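Local coordinates for protein histone-lysine N-methyltransferase family member SUVH9 (Arabidopsis thaliana, PDB 4NJ5) that probably binds methylated DNA and helps recruit RNA polymerase V in RNA-directed DNA methylation, acting in gene silencing without methyltransferase activity of its own, at residues R248-F253 with P263-N268; N268-D273 with R367-G372. One frame throughout, in Å; residues are numbered along the deposited sequence.

Interaction 1: R248-F253 with P263-N268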
ATOM      1  N   ARG A 248     -18.132  -4.627 -21.242  1.00 33.57           N
ATOM      2  CA  ARG A 248     -17.808  -3.507 -22.124  1.00 33.59           C
ATOM      3  C   ARG A 248     -16.753  -2.626 -21.474  1.00 32.45           C
ATOM      4  O   ARG A 248     -16.620  -2.616 -20.248  1.00 28.16           O
ATOM      5  CB  ARG A 248     -19.049  -2.656 -22.395  1.00 41.88           C
ATOM      6  CG  ARG A 248     -20.250  -3.402 -22.943  1.00 49.22           C
ATOM      7  CD  ARG A 248     -21.540  -2.723 -22.505  1.00 55.83           C
ATOM      8  NE  ARG A 248     -22.703  -3.158 -23.276  1.00 65.61           N
ATOM      9  CZ  ARG A 248     -23.303  -4.339 -23.144  1.00 70.83           C
ATOM     10  NH1 ARG A 248     -22.847  -5.235 -22.276  1.00 69.21           N
ATOM     11  NH2 ARG A 248     -24.358  -4.626 -23.894  1.00 74.14           N
ATOM     12  N   GLY A 249     -16.016  -1.876 -22.294  1.00 43.41           N
ATOM     13  CA  GLY A 249     -15.076  -0.889 -21.791  1.00 40.75           C
ATOM     14  C   GLY A 249     -13.630  -1.142 -22.166  1.00 41.02           C
ATOM     15  O   GLY A 249     -12.879  -0.211 -22.457  1.00 43.39           O
ATOM     16  N   TYR A 250     -13.232  -2.407 -22.153  1.00 48.86           N
ATOM     17  CA  TYR A 250     -11.841  -2.751 -22.423  1.00 48.88           C
ATOM     18  C   TYR A 250     -11.485  -2.650 -23.903  1.00 51.87           C
ATOM     19  O   TYR A 250     -11.792  -3.536 -24.704  1.00 53.79           O
ATOM     20  CB  TYR A 250     -11.487  -4.123 -21.844  1.00 31.73           C
ATOM     21  CG  TYR A 250     -11.308  -4.092 -20.345  1.00 28.68           C
ATOM     22  CD1 TYR A 250     -10.219  -3.449 -19.772  1.00 29.36           C
ATOM     23  CD2 TYR A 250     -12.228  -4.697 -19.501  1.00 25.90           C
ATOM     24  CE1 TYR A 250     -10.048  -3.414 -18.401  1.00 26.84           C
ATOM     25  CE2 TYR A 250     -12.065  -4.667 -18.128  1.00 25.64           C
ATOM     26  CZ  TYR A 250     -10.973  -4.023 -17.584  1.00 25.29           C
ATOM     27  OH  TYR A 250     -10.809  -3.988 -16.218  1.00 24.58           O
ATOM     28  N   ILE A 251     -10.842  -1.540 -24.247  1.00 33.43           N
ATOM     29  CA  ILE A 251     -10.395  -1.277 -25.606  1.00 33.23           C
ATOM     30  C   ILE A 251      -9.255  -2.210 -25.961  1.00 31.28           C
ATOM     31  O   ILE A 251      -9.240  -2.814 -27.032  1.00 33.27           O
ATOM     32  CB  ILE A 251      -9.880   0.167 -25.732  1.00 33.37           C
ATOM     33  CG1 ILE A 251     -10.968   1.159 -25.317  1.00 30.93           C
ATOM     34  CG2 ILE A 251      -9.388   0.438 -27.143  1.00 33.90           C
ATOM     35  CD1 ILE A 251     -10.424   2.498 -24.881  1.00 29.49           C
ATOM     36  N   ASN A 252      -8.301  -2.323 -25.043  1.00 29.10           N
ATOM     37  CA  ASN A 252      -7.097  -3.109 -25.260  1.00 32.18           C
ATOM     38  C   ASN A 252      -6.535  -3.576 -23.920  1.00 34.79           C
ATOM     39  O   ASN A 252      -6.523  -2.816 -22.950  1.00 34.94           O
ATOM     40  CB  ASN A 252      -6.062  -2.264 -26.003  1.00 35.73           C
ATOM     41  CG  ASN A 252      -4.949  -3.094 -26.601  1.00 40.11           C
ATOM     42  OD1 ASN A 252      -4.066  -3.574 -25.890  1.00 39.04           O
ATOM     43  ND2 ASN A 252      -4.979  -3.259 -27.920  1.00 44.15           N
ATOM     44  N   PHE A 253      -6.074  -4.823 -23.858  1.00 30.02           N
ATOM     45  CA  PHE A 253      -5.599  -5.382 -22.593  1.00 27.06           C
ATOM     46  C   PHE A 253      -4.092  -5.245 -22.377  1.00 25.02           C
ATOM     47  O   PHE A 253      -3.567  -5.659 -21.344  1.00 22.57           O
ATOM     48  CB  PHE A 253      -6.039  -6.840 -22.435  1.00 27.83           C
ATOM     49  CG  PHE A 253      -7.431  -6.993 -21.894  1.00 28.53           C
ATOM     50  CD1 PHE A 253      -7.746  -6.527 -20.627  1.00 23.36           C
ATOM     51  CD2 PHE A 253      -8.422  -7.602 -22.647  1.00 25.09           C
ATOM     52  CE1 PHE A 253      -9.025  -6.663 -20.123  1.00 22.26           C
ATOM     53  CE2 PHE A 253      -9.702  -7.742 -22.150  1.00 25.30           C
ATOM     54  CZ  PHE A 253     -10.005  -7.271 -20.885  1.00 24.71           C
ATOM     55  N   PRO A 263       0.889  -7.104 -18.699  1.00 25.07           N
ATOM     56  CA  PRO A 263       0.005  -6.339 -19.587  1.00 22.68           C
ATOM     57  C   PRO A 263      -0.472  -5.043 -18.942  1.00 24.25           C
ATOM     58  O   PRO A 263      -0.644  -5.000 -17.728  1.00 20.22           O
ATOM     59  CB  PRO A 263      -1.176  -7.291 -19.808  1.00 20.84           C
ATOM     60  CG  PRO A 263      -1.158  -8.207 -18.625  1.00 20.13           C
ATOM     61  CD  PRO A 263       0.288  -8.382 -18.276  1.00 20.11           C
ATOM     62  N   VAL A 264      -0.665  -3.998 -19.744  1.00 30.61           N
ATOM     63  CA  VAL A 264      -1.188  -2.734 -19.237  1.00 27.70           C
ATOM     64  C   VAL A 264      -2.584  -2.485 -19.791  1.00 25.77           C
ATOM     65  O   VAL A 264      -2.749  -2.232 -20.982  1.00 28.77           O
ATOM     66  CB  VAL A 264      -0.282  -1.542 -19.597  1.00 21.06           C
ATOM     67  CG1 VAL A 264      -0.839  -0.257 -18.995  1.00 16.16           C
ATOM     68  CG2 VAL A 264       1.135  -1.788 -19.109  1.00 17.56           C
ATOM     69  N   TYR A 265      -3.584  -2.556 -18.920  1.00 19.14           N
ATOM     70  CA  TYR A 265      -4.974  -2.456 -19.353  1.00 21.48           C
ATOM     71  C   TYR A 265      -5.340  -1.055 -19.822  1.00 22.89           C
ATOM     72  O   TYR A 265      -4.805  -0.063 -19.330  1.00 21.26           O
ATOM     73  CB  TYR A 265      -5.927  -2.841 -18.223  1.00 19.95           C
ATOM     74  CG  TYR A 265      -5.997  -4.313 -17.890  1.00 18.00           C
ATOM     75  CD1 TYR A 265      -5.087  -5.225 -18.416  1.00 18.53           C
ATOM     76  CD2 TYR A 265      -6.987  -4.791 -17.047  1.00 18.54           C
ATOM     77  CE1 TYR A 265      -5.167  -6.571 -18.100  1.00 20.25           C
ATOM     78  CE2 TYR A 265      -7.076  -6.124 -16.729  1.00 22.65           C
ATOM     79  CZ  TYR A 265      -6.167  -7.012 -17.252  1.00 21.00           C
ATOM     80  OH  TYR A 265      -6.272  -8.342 -16.922  1.00 22.11           O
ATOM     81  N   LEU A 266      -6.268  -0.984 -20.770  1.00 19.74           N
ATOM     82  CA  LEU A 266      -6.835   0.286 -21.200  1.00 20.34           C
ATOM     83  C   LEU A 266      -8.354   0.190 -21.165  1.00 21.29           C
ATOM     84  O   LEU A 266      -8.952  -0.576 -21.919  1.00 22.07           O
ATOM     85  CB  LEU A 266      -6.366   0.645 -22.608  1.00 28.53           C
ATOM     86  CG  LEU A 266      -6.976   1.942 -23.140  1.00 29.83           C
ATOM     87  CD1 LEU A 266      -6.516   3.119 -22.296  1.00 29.94           C
ATOM     88  CD2 LEU A 266      -6.636   2.154 -24.604  1.00 28.86           C
ATOM     89  N   PHE A 267      -8.973   0.971 -20.289  1.00 29.20           N
ATOM     90  CA  PHE A 267     -10.403   0.854 -20.036  1.00 31.25           C
ATOM     91  C   PHE A 267     -11.124   2.177 -20.242  1.00 31.64           C
ATOM     92  O   PHE A 267     -10.633   3.227 -19.842  1.00 29.26           O
ATOM     93  CB  PHE A 267     -10.635   0.355 -18.612  1.00 27.41           C
ATOM     94  CG  PHE A 267     -12.074   0.104 -18.287  1.00 30.54           C
ATOM     95  CD1 PHE A 267     -12.707  -1.042 -18.741  1.00 30.68           C
ATOM     96  CD2 PHE A 267     -12.795   1.006 -17.520  1.00 29.58           C
ATOM     97  CE1 PHE A 267     -14.034  -1.281 -18.443  1.00 32.71           C
ATOM     98  CE2 PHE A 267     -14.122   0.772 -17.217  1.00 31.14           C
ATOM     99  CZ  PHE A 267     -14.743  -0.374 -17.680  1.00 32.05           C
ATOM    100  N   ASN A 268     -12.296   2.118 -20.864  1.00 32.13           N
ATOM    101  CA  ASN A 268     -13.089   3.316 -21.118  1.00 30.88           C
ATOM    102  C   ASN A 268     -14.576   2.990 -21.186  1.00 30.32           C
ATOM    103  O   ASN A 268     -15.075   2.530 -22.213  1.00 30.56           O
ATOM    104  CB  ASN A 268     -12.620   4.002 -22.405  1.00 35.94           C
ATOM    105  CG  ASN A 268     -13.400   5.271 -22.722  1.00 42.27           C
ATOM    106  OD1 ASN A 268     -14.186   5.757 -21.909  1.00 47.54           O
ATOM    107  ND2 ASN A 268     -13.176   5.817 -23.914  1.00 39.93           N
TER

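Interaction 2: N268-D273 with R367-G372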
ATOM      1  N   ASN A 268     -12.296   2.118 -20.864  1.00 32.13           N
ATOM      2  CA  ASN A 268     -13.089   3.316 -21.118  1.00 30.88           C
ATOM      3  C   ASN A 268     -14.576   2.990 -21.186  1.00 30.32           C
ATOM      4  O   ASN A 268     -15.075   2.530 -22.213  1.00 30.56           O
ATOM      5  CB  ASN A 268     -12.620   4.002 -22.405  1.00 35.94           C
ATOM      6  CG  ASN A 268     -13.400   5.271 -22.722  1.00 42.27           C
ATOM      7  OD1 ASN A 268     -14.186   5.757 -21.909  1.00 47.54           O
ATOM      8  ND2 ASN A 268     -13.176   5.817 -23.914  1.00 39.93           N
ATOM      9  N   ASP A 269     -15.274   3.230 -20.078  1.00 26.18           N
ATOM     10  CA  ASP A 269     -16.710   2.979 -19.995  1.00 30.08           C
ATOM     11  C   ASP A 269     -17.495   4.283 -20.051  1.00 34.73           C
ATOM     12  O   ASP A 269     -18.658   4.333 -19.656  1.00 33.60           O
ATOM     13  CB  ASP A 269     -17.052   2.213 -18.713  1.00 37.42           C
ATOM     14  CG  ASP A 269     -16.776   3.018 -17.452  1.00 39.44           C
ATOM     15  OD1 ASP A 269     -16.040   4.026 -17.524  1.00 41.96           O
ATOM     16  OD2 ASP A 269     -17.288   2.635 -16.380  1.00 37.43           O
ATOM     17  N   ILE A 270     -16.847   5.334 -20.546  1.00 50.17           N
ATOM     18  CA  ILE A 270     -17.443   6.667 -20.595  1.00 52.26           C
ATOM     19  C   ILE A 270     -17.755   7.114 -22.030  1.00 55.85           C
ATOM     20  O   ILE A 270     -18.886   7.496 -22.328  1.00 62.75           O
ATOM     21  CB  ILE A 270     -16.537   7.701 -19.885  1.00 44.72           C
ATOM     22  CG1 ILE A 270     -16.563   7.478 -18.365  1.00 41.45           C
ATOM     23  CG2 ILE A 270     -16.958   9.123 -20.236  1.00 41.82           C
ATOM     24  CD1 ILE A 270     -15.536   8.295 -17.605  1.00 41.33           C
ATOM     25  N   ASP A 271     -16.755   7.068 -22.909  1.00 47.65           N
ATOM     26  CA  ASP A 271     -16.956   7.416 -24.319  1.00 45.19           C
ATOM     27  C   ASP A 271     -16.114   6.570 -25.275  1.00 44.45           C
ATOM     28  O   ASP A 271     -15.699   5.464 -24.938  1.00 43.66           O
ATOM     29  CB  ASP A 271     -16.709   8.912 -24.566  1.00 45.73           C
ATOM     30  CG  ASP A 271     -15.312   9.354 -24.159  1.00 43.57           C
ATOM     31  OD1 ASP A 271     -14.410   8.496 -24.028  1.00 39.60           O
ATOM     32  OD2 ASP A 271     -15.109  10.571 -23.974  1.00 45.83           O
ATOM     33  N   SER A 272     -15.850   7.120 -26.457  1.00 46.84           N
ATOM     34  CA  SER A 272     -15.144   6.397 -27.512  1.00 45.70           C
ATOM     35  C   SER A 272     -13.682   6.812 -27.691  1.00 41.38           C
ATOM     36  O   SER A 272     -13.013   6.358 -28.619  1.00 41.61           O
ATOM     37  CB  SER A 272     -15.895   6.538 -28.834  1.00 45.64           C
ATOM     38  OG  SER A 272     -17.217   6.053 -28.712  1.00 50.75           O
ATOM     39  N   ASP A 273     -13.189   7.672 -26.807  1.00 33.85           N
ATOM     40  CA  ASP A 273     -11.815   8.147 -26.910  1.00 33.95           C
ATOM     41  C   ASP A 273     -10.817   7.020 -26.662  1.00 34.30           C
ATOM     42  O   ASP A 273     -10.953   6.250 -25.712  1.00 33.45           O
ATOM     43  CB  ASP A 273     -11.552   9.283 -25.923  1.00 47.25           C
ATOM     44  CG  ASP A 273     -10.281  10.044 -26.244  1.00 52.00           C
ATOM     45  OD1 ASP A 273     -10.165  10.551 -27.381  1.00 59.61           O
ATOM     46  OD2 ASP A 273      -9.391  10.128 -25.372  1.00 49.55           O
ATOM     47  N   ARG A 367     -10.380   5.793 -18.561  1.00 31.03           N
ATOM     48  CA  ARG A 367     -10.961   7.076 -18.904  1.00 30.15           C
ATOM     49  C   ARG A 367     -11.646   7.649 -17.671  1.00 30.85           C
ATOM     50  O   ARG A 367     -12.210   6.909 -16.862  1.00 28.11           O
ATOM     51  CB  ARG A 367     -11.958   6.908 -20.050  1.00 39.23           C
ATOM     52  CG  ARG A 367     -12.607   8.195 -20.530  1.00 42.81           C
ATOM     53  CD  ARG A 367     -11.713   8.965 -21.486  1.00 44.84           C
ATOM     54  NE  ARG A 367     -12.453  10.028 -22.158  1.00 48.04           N
ATOM     55  CZ  ARG A 367     -12.513  11.286 -21.731  1.00 48.58           C
ATOM     56  NH1 ARG A 367     -11.866  11.649 -20.632  1.00 44.39           N
ATOM     57  NH2 ARG A 367     -13.220  12.184 -22.407  1.00 50.27           N
ATOM     58  N   SER A 368     -11.570   8.965 -17.528  1.00 40.37           N
ATOM     59  CA  SER A 368     -12.181   9.675 -16.415  1.00 46.28           C
ATOM     60  C   SER A 368     -12.639  11.033 -16.924  1.00 48.38           C
ATOM     61  O   SER A 368     -12.246  11.451 -18.013  1.00 49.50           O
ATOM     62  CB  SER A 368     -11.171   9.837 -15.271  1.00 56.08           C
ATOM     63  OG  SER A 368     -11.341  11.074 -14.590  1.00 60.34           O
ATOM     64  N   LEU A 369     -13.464  11.723 -16.146  1.00 46.36           N
ATOM     65  CA  LEU A 369     -13.974  13.027 -16.552  1.00 50.36           C
ATOM     66  C   LEU A 369     -13.153  14.164 -15.955  1.00 51.18           C
ATOM     67  O   LEU A 369     -12.709  15.069 -16.662  1.00 48.92           O
ATOM     68  CB  LEU A 369     -15.438  13.166 -16.147  1.00 44.25           C
ATOM     69  CG  LEU A 369     -16.436  12.266 -16.873  1.00 45.98           C
ATOM     70  CD1 LEU A 369     -17.650  12.030 -15.989  1.00 44.97           C
ATOM     71  CD2 LEU A 369     -16.855  12.885 -18.203  1.00 35.21           C
ATOM     72  N   GLU A 370     -12.950  14.099 -14.644  1.00 50.74           N
ATOM     73  CA  GLU A 370     -12.217  15.122 -13.898  1.00 57.36           C
ATOM     74  C   GLU A 370     -10.723  15.120 -14.230  1.00 55.86           C
ATOM     75  O   GLU A 370     -10.079  16.168 -14.248  1.00 56.30           O
ATOM     76  CB  GLU A 370     -12.466  14.964 -12.395  1.00 90.52           C
ATOM     77  CG  GLU A 370     -12.039  13.615 -11.802  1.00 96.19           C
ATOM     78  CD  GLU A 370     -12.872  12.440 -12.311  1.00100.53           C
ATOM     79  OE1 GLU A 370     -14.076  12.640 -12.592  1.00102.84           O
ATOM     80  OE2 GLU A 370     -12.320  11.324 -12.454  1.00100.91           O
ATOM     81  N   THR A 371     -10.180  13.936 -14.488  1.00 68.52           N
ATOM     82  CA  THR A 371      -8.880  13.822 -15.144  1.00 68.27           C
ATOM     83  C   THR A 371      -9.174  13.242 -16.508  1.00 67.67           C
ATOM     84  O   THR A 371     -10.156  12.526 -16.659  1.00 69.50           O
ATOM     85  CB  THR A 371      -7.902  12.888 -14.392  1.00 59.05           C
ATOM     86  OG1 THR A 371      -8.151  11.526 -14.757  1.00 59.54           O
ATOM     87  CG2 THR A 371      -8.043  13.051 -12.898  1.00 56.57           C
ATOM     88  N   GLY A 372      -8.332  13.531 -17.493  1.00 54.61           N
ATOM     89  CA  GLY A 372      -8.541  12.989 -18.821  1.00 49.84           C
ATOM     90  C   GLY A 372      -8.420  11.475 -18.834  1.00 46.30           C
ATOM     91  O   GLY A 372      -9.337  10.762 -19.244  1.00 45.24           O
TER
HETATM   92  O   HOH W   1     -13.224   4.650 -17.261  1.00 31.12           O

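Interaction 1: R248-F253 with P263-N268
Tyr250 lays its ring over the edge of Phe267: CD1 of Phe267 stands above the centre of the tyrosine face, 3.6 Å from Tyr250 CE1, in an edge-to-face pair with planes at 59°. CE1 of Phe253 lies over the opposite face, nearer the rim. Phe253 sends its own edge to Tyr265, whose face takes CD1 of Phe253 over its centre, planes 71° apart. Four rings make one aromatic cluster, and an alanine in place of Tyr250 would probably leave the edge of Phe267 and the ring of Phe253 without the face between them, opening a gap in the cluster. Away from the rings, Ile251, at the bulge, packs its CD1 3.8 Å from Leu266 CD2 and touches Asn268 CB.

The backbones pair antiparallel, with a beta bulge between Tyr250 and Asn252. Asn268 N donates to Gly249 O (2.9 Å) from above the carbonyl plane, while Leu266 N meets Asn252 O nearly along the C=O axis. CG of Phe267, anti to its backbone N (chi1 -176°), leads toward Gly249, whose backbone angles suit a residue without CB and whose CA lies 3.5 Å from Phe267 CE1.

Tyr250 OH is hydrogen-bonded to Glu364 and Arg246, and Tyr265 OH to the carbonyl of Leu238. The hairpin forms one side of a four-stranded mixed sheet: strand 250-252 is outermost, and strand 264-267 runs parallel to strand 363-367 of the SET region.

Interaction 2: N268-D273 with R367-G372
Asn268 and Arg367, at the ends of neighbouring parallel strands, have CA atoms 4.9 Å apart, and beyond them the two chains run on as irregular loops. Their side chains lie side by side and point the same way, Asn268 OD1 resting 3.1 Å from Arg367 CB. That oxygen also accepts the backbone N-H groups of Ile270 and Asp271, both from one face of the amide, while ND2 donates to Asp271 OD1 and to Asp273 O, so both ends of the amide are held.

CG of Arg367 is anti to its backbone N (chi1 -178°), and the chain then bends at chi2 (81°). Its guanidinium grips Asp271 side-on in a salt bridge, NE on OD1 at 3.1 Å and NH2 on OD2 at 2.9 Å, both on the syn side, with the two planes 41° apart. NH1 turns back to a lone pair of Gly372 O within its own loop.

The loop after strand 264-267 contains two successive Asx turns, at Asn268 and at Asp271; through this contact a loop of the pre-SET region packs against a loop at the start of the SET region. Asp271 OD1 takes three donors: Asn268 ND2, Arg367 NE and, from above the carboxylate plane, Asp273 N. Such a grip would probably favour the charged carboxylate.

Asp273 OD2 places a second negative charge near Arg367, 4.4 Å from NE, with no N-H directed at it, and accepts a hydrogen bond from Trp373 NE1. On the exposed flank, Ile270 CD1 packs 3.8 Å from Ser368 CA and 4.1 Å from Leu369 CG.

How the interactions relate
Asn268 belongs to both contacts: its backbone N makes the hydrogen bond at the open end of the hairpin of interaction 1, and its amide organises the loop of interaction 2. The centres lie about 12 Å apart; segments 263-268 and 268-273 are continuous, whereas 367-372 comes from far along the chain. A probable hydrogen bond between Phe267 O and Arg367 N, 2.9 Å, ties the hairpin to the strand that delivers the arginine. The side chain of Ile251 also reaches the second contact, its CD1 packing 3.9 Å from Asp273 O. Both lie away from the zinc cluster, where a four-stranded sheet pairs a pre-SET strand with SET strands.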